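Beta-n-acetylhexosaminidase (Streptococcus pneumoniae, PDB 4AZI) probably removes terminal beta-linked N-acetylglucosamine from the ends of glycan chains, as a family 20 glycoside hydrolase module of the pneumococcal exo-enzyme StrH. Local coordinates at residues L345-A350 / L397-Q402; F357-N362 / A403-L408; E366-I371 / T391-N396. The protein carries 2 engineered substitutions. All coordinates share one frame; numbering follows the deposited sequence.

Contact 1 of 3, residues L345-A350 / L397-Q402; sequences LMTAFA and LNRNKQ
Arg399 reaches across to Ala350 and Thr347, and in doing so ties the C-terminal part of the chain to the TIM barrel: residues 345-350 belong to helix 339-352, which follows the eighth and last barrel strand, 321-329. The contact is a compact example of how one arginine can combine apolar and ionic contact, its CD against Ala350 and its charged end paired with Asp351, the next residue of that helix.

The apolar share falls to CD and NE, which lie by Ala350. The CA atoms of Arg399 and Ala350 are 7.8 Å apart, a gap that Arg399 bridges with CG anti to the backbone N (chi1 -160°) and the chain extended as far as NE. Its CD lies 3.8 Å from Ala350 O, a van der Waals contact, and 3.9 Å from Ala350 CB. Leu37 of helix 24-37 also packs on Arg399.

The polar share goes to the residue after Ala350, where Arg399 NH2 makes a salt bridge with Asp351 OD1; no hydrogen bond joins the two six-residue segments themselves.

Within 397-402, the backbone that presents the arginine is shaped by an Asx turn, Asn398 OD1 accepting from Asn400 N at 2.9 Å, and by a bond of 3.0 Å from Lys401 N to Asn398 O. Lys401 then takes the N-cap position of helix 402-414.

Ala350 CB and Thr347 CG2 approach the guanidinium obliquely. Thr347 crosses Arg399 at about a right angle and offers a methyl, its hydroxyl being bonded to Phe343 O. At the guanidinium end this contact is loose, Thr347 CG2 standing 4.2 Å from Arg399 NH2.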
# COMPACT_ATOMS: atom_id res chain seq x y z
N LEU A 345 -5.55 6.35 -15.43
CA LEU A 345 -4.19 5.92 -15.09
C LEU A 345 -4.13 4.40 -14.91
O LEU A 345 -3.25 3.74 -15.48
CB LEU A 345 -3.69 6.66 -13.84
CG LEU A 345 -2.23 6.52 -13.42
CD1 LEU A 345 -1.26 6.78 -14.56
CD2 LEU A 345 -1.94 7.46 -12.26
N MET A 346 -5.07 3.85 -14.14
CA MET A 346 -5.19 2.41 -13.95
C MET A 346 -5.38 1.66 -15.27
O MET A 346 -4.75 0.63 -15.48
CB MET A 346 -6.35 2.08 -13.01
CG MET A 346 -6.10 2.45 -11.57
SD MET A 346 -7.57 2.23 -10.57
CE MET A 346 -7.66 0.44 -10.48
N THR A 347 -6.25 2.17 -16.13
CA THR A 347 -6.56 1.54 -17.41
C THR A 347 -5.33 1.51 -18.33
O THR A 347 -5.03 0.48 -18.94
CB THR A 347 -7.75 2.23 -18.12
OG1 THR A 347 -8.89 2.20 -17.25
CG2 THR A 347 -8.09 1.55 -19.43
N ALA A 348 -4.61 2.64 -18.39
CA ALA A 348 -3.39 2.75 -19.19
C ALA A 348 -2.32 1.71 -18.79
O ALA A 348 -1.74 1.06 -19.66
CB ALA A 348 -2.83 4.16 -19.10
N PHE A 349 -2.08 1.57 -17.49
CA PHE A 349 -1.13 0.57 -16.96
C PHE A 349 -1.57 -0.86 -17.33
O PHE A 349 -0.74 -1.68 -17.73
CB PHE A 349 -0.98 0.73 -15.44
CG PHE A 349 0.23 0.03 -14.85
CD1 PHE A 349 1.46 0.05 -15.50
CD2 PHE A 349 0.13 -0.62 -13.62
CE1 PHE A 349 2.57 -0.60 -14.94
CE2 PHE A 349 1.23 -1.26 -13.06
CZ PHE A 349 2.45 -1.24 -13.72
N ALA A 350 -2.86 -1.15 -17.20
CA ALA A 350 -3.39 -2.47 -17.59
C ALA A 350 -3.27 -2.69 -19.10
O ALA A 350 -2.84 -3.76 -19.53
CB ALA A 350 -4.83 -2.63 -17.12
N LEU A 397 -7.59 -16.54 -18.17
CA LEU A 397 -7.39 -15.64 -19.32
C LEU A 397 -6.86 -14.26 -18.91
O LEU A 397 -7.29 -13.69 -17.91
CB LEU A 397 -8.68 -15.52 -20.15
CG LEU A 397 -9.16 -16.82 -20.83
CD1 LEU A 397 -10.59 -16.68 -21.34
CD2 LEU A 397 -8.23 -17.26 -21.95
N ASN A 398 -5.91 -13.75 -19.70
CA ASN A 398 -5.35 -12.42 -19.46
C ASN A 398 -6.12 -11.37 -20.25
O ASN A 398 -7.04 -11.70 -21.00
CB ASN A 398 -3.83 -12.38 -19.72
CG ASN A 398 -3.45 -12.60 -21.18
OD1 ASN A 398 -4.15 -12.19 -22.10
ND2 ASN A 398 -2.30 -13.23 -21.39
N ARG A 399 -5.72 -10.11 -20.09
CA ARG A 399 -6.42 -8.97 -20.73
C ARG A 399 -6.40 -8.99 -22.28
O ARG A 399 -7.22 -8.33 -22.93
CB ARG A 399 -5.87 -7.66 -20.16
CG ARG A 399 -6.78 -6.45 -20.35
CD ARG A 399 -6.33 -5.24 -19.53
NE ARG A 399 -6.93 -4.01 -20.05
CZ ARG A 399 -8.17 -3.60 -19.79
NH1 ARG A 399 -8.97 -4.31 -19.00
NH2 ARG A 399 -8.63 -2.48 -20.33
N ASN A 400 -5.50 -9.76 -22.88
CA ASN A 400 -5.50 -9.95 -24.33
C ASN A 400 -6.71 -10.72 -24.85
O ASN A 400 -7.03 -10.65 -26.04
CB ASN A 400 -4.23 -10.66 -24.79
CG ASN A 400 -3.02 -9.75 -24.75
OD1 ASN A 400 -3.01 -8.69 -25.36
ND2 ASN A 400 -1.99 -10.17 -24.01
N LYS A 401 -7.39 -11.44 -23.96
CA LYS A 401 -8.38 -12.44 -24.36
C LYS A 401 -9.81 -12.18 -23.84
O LYS A 401 -10.53 -13.12 -23.48
CB LYS A 401 -7.91 -13.84 -23.94
CG LYS A 401 -6.62 -14.29 -24.60
CD LYS A 401 -6.80 -14.52 -26.09
CE LYS A 401 -5.45 -14.62 -26.81
NZ LYS A 401 -4.74 -15.89 -26.48
N GLN A 402 -10.22 -10.92 -23.84
CA GLN A 402 -11.57 -10.57 -23.40
C GLN A 402 -12.64 -11.14 -24.33
O GLN A 402 -13.60 -11.75 -23.87
CB GLN A 402 -11.74 -9.05 -23.25
CG GLN A 402 -12.99 -8.65 -22.47
CD GLN A 402 -13.04 -9.29 -21.09
OE1 GLN A 402 -12.05 -9.31 -20.36
NE2 GLN A 402 -14.21 -9.81 -20.73

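Contact 2 of 3, residues F357-N362 / A403-L408; sequences FRANYN and AELDTL
A buried apolar contact, built on a CH-pi interaction between Leu405 and Tyr361, fastens helix 402-414 to the loop linking helices 339-352 and 362-368. Leu405 CD2 sits almost squarely over the ring of Tyr361, 3.6 Å from its centroid and 11° off the normal. The other methyl, CD1, comes to Tyr361 CE1 at 3.6 Å. Leu405 already points at the loop from CB; with CG anti to the backbone N (chi1 180°), its two methyls reach the ring. CD2 is also wedged against the loop backbone, 3.3 Å from Asn360 O, and meets Ala359 CB at 3.8 Å.

The loop is set by an Asx turn that leads into helix 362-368, with Tyr361 at its N-cap position. Asn360 OD1 accepts from Asn362 N at 3.0 Å and from Asn362 ND2 at 3.1 Å, the two donors arriving from opposite faces of the carbonyl plane.

Tyr361 is sandwiched: the Arg358 guanidinium lies over the face opposite Leu405, with NH2 3.5 Å above the ring plane and offset toward its rim. The phenol OH is hydrogen-bonded to Asn394 O and accepts from Leu397 N, while Arg358 NH2 is bonded to Tyr395 O.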
# COMPACT_ATOMS: atom_id res chain seq x y z
N PHE A 357 -2.10 -8.61 -16.72
CA PHE A 357 -3.41 -8.35 -16.14
C PHE A 357 -4.46 -9.36 -16.57
O PHE A 357 -4.48 -9.80 -17.73
CB PHE A 357 -3.85 -6.92 -16.49
CG PHE A 357 -3.09 -5.86 -15.74
CD1 PHE A 357 -1.78 -5.55 -16.09
CD2 PHE A 357 -3.68 -5.20 -14.67
CE1 PHE A 357 -1.07 -4.58 -15.39
CE2 PHE A 357 -2.98 -4.23 -13.97
CZ PHE A 357 -1.67 -3.92 -14.33
N ARG A 358 -5.34 -9.72 -15.64
CA ARG A 358 -6.44 -10.63 -15.93
C ARG A 358 -7.45 -10.01 -16.87
O ARG A 358 -7.60 -8.78 -16.92
CB ARG A 358 -7.16 -11.05 -14.64
CG ARG A 358 -6.41 -12.04 -13.76
CD ARG A 358 -7.28 -12.50 -12.60
NE ARG A 358 -8.10 -13.65 -12.95
CZ ARG A 358 -9.12 -14.12 -12.22
NH1 ARG A 358 -9.47 -13.52 -11.09
NH2 ARG A 358 -9.79 -15.19 -12.64
N ALA A 359 -8.15 -10.87 -17.61
CA ALA A 359 -9.38 -10.49 -18.30
C ALA A 359 -10.43 -10.07 -17.26
O ALA A 359 -10.24 -10.28 -16.06
CB ALA A 359 -9.88 -11.65 -19.14
N ASN A 360 -11.52 -9.47 -17.72
CA ASN A 360 -12.59 -9.03 -16.84
C ASN A 360 -13.59 -10.15 -16.60
O ASN A 360 -14.32 -10.54 -17.52
CB ASN A 360 -13.27 -7.78 -17.41
CG ASN A 360 -14.39 -7.26 -16.52
OD1 ASN A 360 -14.69 -7.80 -15.45
ND2 ASN A 360 -15.03 -6.19 -16.97
N TYR A 361 -13.63 -10.63 -15.37
CA TYR A 361 -14.44 -11.79 -14.98
C TYR A 361 -15.76 -11.43 -14.31
O TYR A 361 -16.45 -12.32 -13.79
CB TYR A 361 -13.61 -12.74 -14.10
CG TYR A 361 -12.73 -13.63 -14.92
CD1 TYR A 361 -13.21 -14.83 -15.44
CD2 TYR A 361 -11.41 -13.27 -15.22
CE1 TYR A 361 -12.42 -15.66 -16.21
CE2 TYR A 361 -10.60 -14.08 -15.99
CZ TYR A 361 -11.12 -15.27 -16.49
OH TYR A 361 -10.33 -16.09 -17.27
N ASN A 362 -16.12 -10.15 -14.34
CA ASN A 362 -17.34 -9.69 -13.66
C ASN A 362 -18.64 -10.17 -14.30
O ASN A 362 -19.54 -10.63 -13.59
CB ASN A 362 -17.35 -8.18 -13.47
CG ASN A 362 -16.49 -7.74 -12.30
OD1 ASN A 362 -16.77 -8.08 -11.14
ND2 ASN A 362 -15.45 -6.97 -12.59
N ALA A 403 -12.46 -10.92 -25.63
CA ALA A 403 -13.39 -11.44 -26.64
C ALA A 403 -13.61 -12.94 -26.44
O ALA A 403 -14.75 -13.42 -26.45
CB ALA A 403 -12.86 -11.15 -28.04
N GLU A 404 -12.51 -13.66 -26.22
CA GLU A 404 -12.53 -15.10 -26.01
C GLU A 404 -13.32 -15.49 -24.76
O GLU A 404 -14.15 -16.40 -24.81
CB GLU A 404 -11.09 -15.65 -25.96
CG GLU A 404 -10.33 -15.61 -27.29
CD GLU A 404 -9.85 -14.22 -27.73
OE1 GLU A 404 -10.15 -13.21 -27.05
OE2 GLU A 404 -9.17 -14.14 -28.77
N LEU A 405 -13.08 -14.78 -23.65
CA LEU A 405 -13.87 -14.97 -22.43
C LEU A 405 -15.35 -14.64 -22.63
O LEU A 405 -16.23 -15.36 -22.15
CB LEU A 405 -13.30 -14.15 -21.26
CG LEU A 405 -14.01 -14.23 -19.91
CD1 LEU A 405 -14.12 -15.66 -19.39
CD2 LEU A 405 -13.31 -13.35 -18.89
N ASP A 406 -15.62 -13.54 -23.33
CA ASP A 406 -16.99 -13.11 -23.60
C ASP A 406 -17.81 -14.17 -24.33
O ASP A 406 -18.96 -14.41 -23.98
CB ASP A 406 -16.99 -11.79 -24.37
CG ASP A 406 -16.38 -10.64 -23.58
OD1 ASP A 406 -16.31 -10.71 -22.33
OD2 ASP A 406 -15.98 -9.64 -24.21
N THR A 407 -17.19 -14.81 -25.33
CA THR A 407 -17.81 -15.92 -26.06
C THR A 407 -18.17 -17.06 -25.12
O THR A 407 -19.24 -17.65 -25.22
CB THR A 407 -16.87 -16.46 -27.17
OG1 THR A 407 -16.43 -15.38 -27.99
CG2 THR A 407 -17.57 -17.53 -28.03
N LEU A 408 -17.26 -17.38 -24.19
CA LEU A 408 -17.49 -18.42 -23.20
C LEU A 408 -18.65 -18.07 -22.27
O LEU A 408 -19.45 -18.94 -21.93
CB LEU A 408 -16.23 -18.71 -22.39
CG LEU A 408 -15.07 -19.40 -23.12
CD1 LEU A 408 -13.88 -19.58 -22.19
CD2 LEU A 408 -15.48 -20.74 -23.72

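Contact 3 of 3, residues E366-I371 / T391-N396; sequences EELAKI and TALNYN
Leu368 and Leu393 are the residues whose backbones come nearest here, yet their CA atoms remain 10.7 Å apart, so helix 362-368 and the loop 391-396 meet through side chains alone. Leu368 also opens a type I turn that runs to Ile371 and is closed by a bond of 3.1 Å from Ile371 N to Leu368 O.

The two methyls of Leu368 divide the work. CD2 touches Leu393 CD1 at 4.1 Å, the two leucines sliding past one another in opposite directions in a light apolar contact. CD1 instead meets the phenol end of Tyr395, lying 3.4 Å from its OH; the two side chains come from opposite directions, and it is the hydroxyl oxygen, not the ring face, that does the touching. With CG anti to the carbonyl carbon (chi1 -69°), the ring of Tyr395 carries its OH across to Leu368.

Each segment also holds a polar bond of its own. In the loop, Asn394 OD1 accepts from Asn396 N at 2.8 Å with an N-H...O angle of 155°, an Asx turn just beyond Leu393 that brackets Tyr395. On the helix side, Lys370 NZ and Glu367 OE2 form a salt bridge of 2.8 Å, the ammonium meeting the oxygen nearly along its C-O bond. No hydrogen bond passes between the segments, and the contact as a whole lies at the surface.

This is plain packing among the C-terminal helices that follow the eight-stranded barrel, with no barrel strand taking part. Leu364, one turn earlier on the same helix as Leu368, receives both Leu393 and Tyr395; helix 402-414 is the neighbouring helix, set against Glu367 through Val409, Leu412 and Lys413 and against Asn394 through Leu408.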
# COMPACT_ATOMS: atom_id res chain seq x y z
N GLU A 366 -21.70 -12.65 -12.71
CA GLU A 366 -23.10 -12.25 -12.82
C GLU A 366 -23.96 -13.33 -13.48
O GLU A 366 -25.09 -13.57 -13.06
CB GLU A 366 -23.24 -10.94 -13.59
CG GLU A 366 -22.80 -9.70 -12.83
CD GLU A 366 -22.70 -8.45 -13.70
OE1 GLU A 366 -23.10 -8.50 -14.88
OE2 GLU A 366 -22.22 -7.42 -13.19
N GLU A 367 -23.41 -13.97 -14.52
CA GLU A 367 -24.11 -15.08 -15.17
C GLU A 367 -24.20 -16.33 -14.28
O GLU A 367 -25.23 -17.00 -14.27
CB GLU A 367 -23.51 -15.41 -16.54
CG GLU A 367 -23.95 -14.49 -17.67
CD GLU A 367 -25.47 -14.41 -17.83
OE1 GLU A 367 -26.07 -15.39 -18.31
OE2 GLU A 367 -26.05 -13.37 -17.45
N LEU A 368 -23.13 -16.62 -13.54
CA LEU A 368 -23.11 -17.76 -12.62
C LEU A 368 -24.14 -17.61 -11.49
O LEU A 368 -24.80 -18.58 -11.12
CB LEU A 368 -21.71 -17.99 -12.03
CG LEU A 368 -20.65 -18.65 -12.92
CD1 LEU A 368 -19.31 -18.71 -12.20
CD2 LEU A 368 -21.06 -20.05 -13.38
N ALA A 369 -24.28 -16.39 -10.97
CA ALA A 369 -25.24 -16.12 -9.89
C ALA A 369 -26.70 -16.27 -10.32
O ALA A 369 -27.60 -16.29 -9.47
CB ALA A 369 -24.99 -14.73 -9.31
N LYS A 370 -26.93 -16.40 -11.63
CA LYS A 370 -28.28 -16.58 -12.19
C LYS A 370 -28.74 -18.05 -12.20
O LYS A 370 -29.91 -18.33 -12.49
CB LYS A 370 -28.37 -15.99 -13.60
CG LYS A 370 -28.32 -14.47 -13.63
CD LYS A 370 -28.32 -13.95 -15.06
CE LYS A 370 -28.18 -12.44 -15.09
NZ LYS A 370 -28.24 -11.92 -16.48
N ILE A 371 -27.82 -18.97 -11.91
CA ILE A 371 -28.14 -20.39 -11.81
C ILE A 371 -28.99 -20.67 -10.56
O ILE A 371 -28.82 -19.98 -9.55
CB ILE A 371 -26.87 -21.26 -11.77
N THR A 391 -18.19 -26.26 -17.74
CA THR A 391 -16.92 -26.95 -17.92
C THR A 391 -16.01 -26.20 -18.90
O THR A 391 -14.78 -26.27 -18.79
CB THR A 391 -17.13 -28.40 -18.40
OG1 THR A 391 -18.16 -29.02 -17.62
CG2 THR A 391 -15.85 -29.22 -18.26
N ALA A 392 -16.62 -25.48 -19.84
CA ALA A 392 -15.90 -24.76 -20.90
C ALA A 392 -15.30 -23.42 -20.44
O ALA A 392 -14.49 -22.83 -21.16
CB ALA A 392 -16.80 -24.57 -22.10
N LEU A 393 -15.70 -22.96 -19.26
CA LEU A 393 -15.20 -21.70 -18.70
C LEU A 393 -13.70 -21.75 -18.42
O LEU A 393 -13.20 -22.74 -17.89
CB LEU A 393 -15.96 -21.35 -17.42
CG LEU A 393 -17.48 -21.14 -17.51
CD1 LEU A 393 -18.07 -20.82 -16.15
CD2 LEU A 393 -17.84 -20.07 -18.53
N ASN A 394 -12.99 -20.69 -18.80
CA ASN A 394 -11.55 -20.59 -18.59
C ASN A 394 -11.27 -19.45 -17.62
O ASN A 394 -11.49 -18.28 -17.95
CB ASN A 394 -10.83 -20.34 -19.93
CG ASN A 394 -9.32 -20.44 -19.82
OD1 ASN A 394 -8.74 -20.29 -18.74
ND2 ASN A 394 -8.66 -20.66 -20.96
N TYR A 395 -10.78 -19.79 -16.42
CA TYR A 395 -10.50 -18.80 -15.38
C TYR A 395 -9.09 -18.20 -15.47
O TYR A 395 -8.73 -17.34 -14.67
CB TYR A 395 -10.79 -19.38 -13.99
CG TYR A 395 -12.26 -19.61 -13.74
CD1 TYR A 395 -13.06 -18.59 -13.22
CD2 TYR A 395 -12.87 -20.83 -14.03
CE1 TYR A 395 -14.41 -18.78 -12.99
CE2 TYR A 395 -14.23 -21.03 -13.81
CZ TYR A 395 -14.99 -20.00 -13.29
OH TYR A 395 -16.34 -20.18 -13.06
N ASN A 396 -8.33 -18.63 -16.47
CA ASN A 396 -6.91 -18.28 -16.59
C ASN A 396 -6.58 -17.27 -17.68
O ASN A 396 -5.42 -17.15 -18.09
CB ASN A 396 -6.08 -19.55 -16.80
CG ASN A 396 -6.42 -20.65 -15.82
OD1 ASN A 396 -6.56 -20.41 -14.62
ND2 ASN A 396 -6.54 -21.87 -16.32

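How the contacts relate
Once the chain has laid down the last barrel strand, 321-329, it enters helix 339-352 and the first segment of contact 1, then the first segments of contacts 2 and 3 in turn. After helix 380-391 it returns through 391-396, closing contact 3 as the innermost and shortest loop, then 397-402, closing contact 1, and finally 403-408, closing contact 2. Contacts 1 and 2 therefore cross, while contact 3 lies within both. Contact 1 binds the barrel to the C-terminal helices; contacts 2 and 3 hold those helices and their loops together. Contacts 1 and 2 also touch directly, through probable hydrogen bonds from Arg399 N to Phe357 O and from Asn360 N to Gln402 OE1.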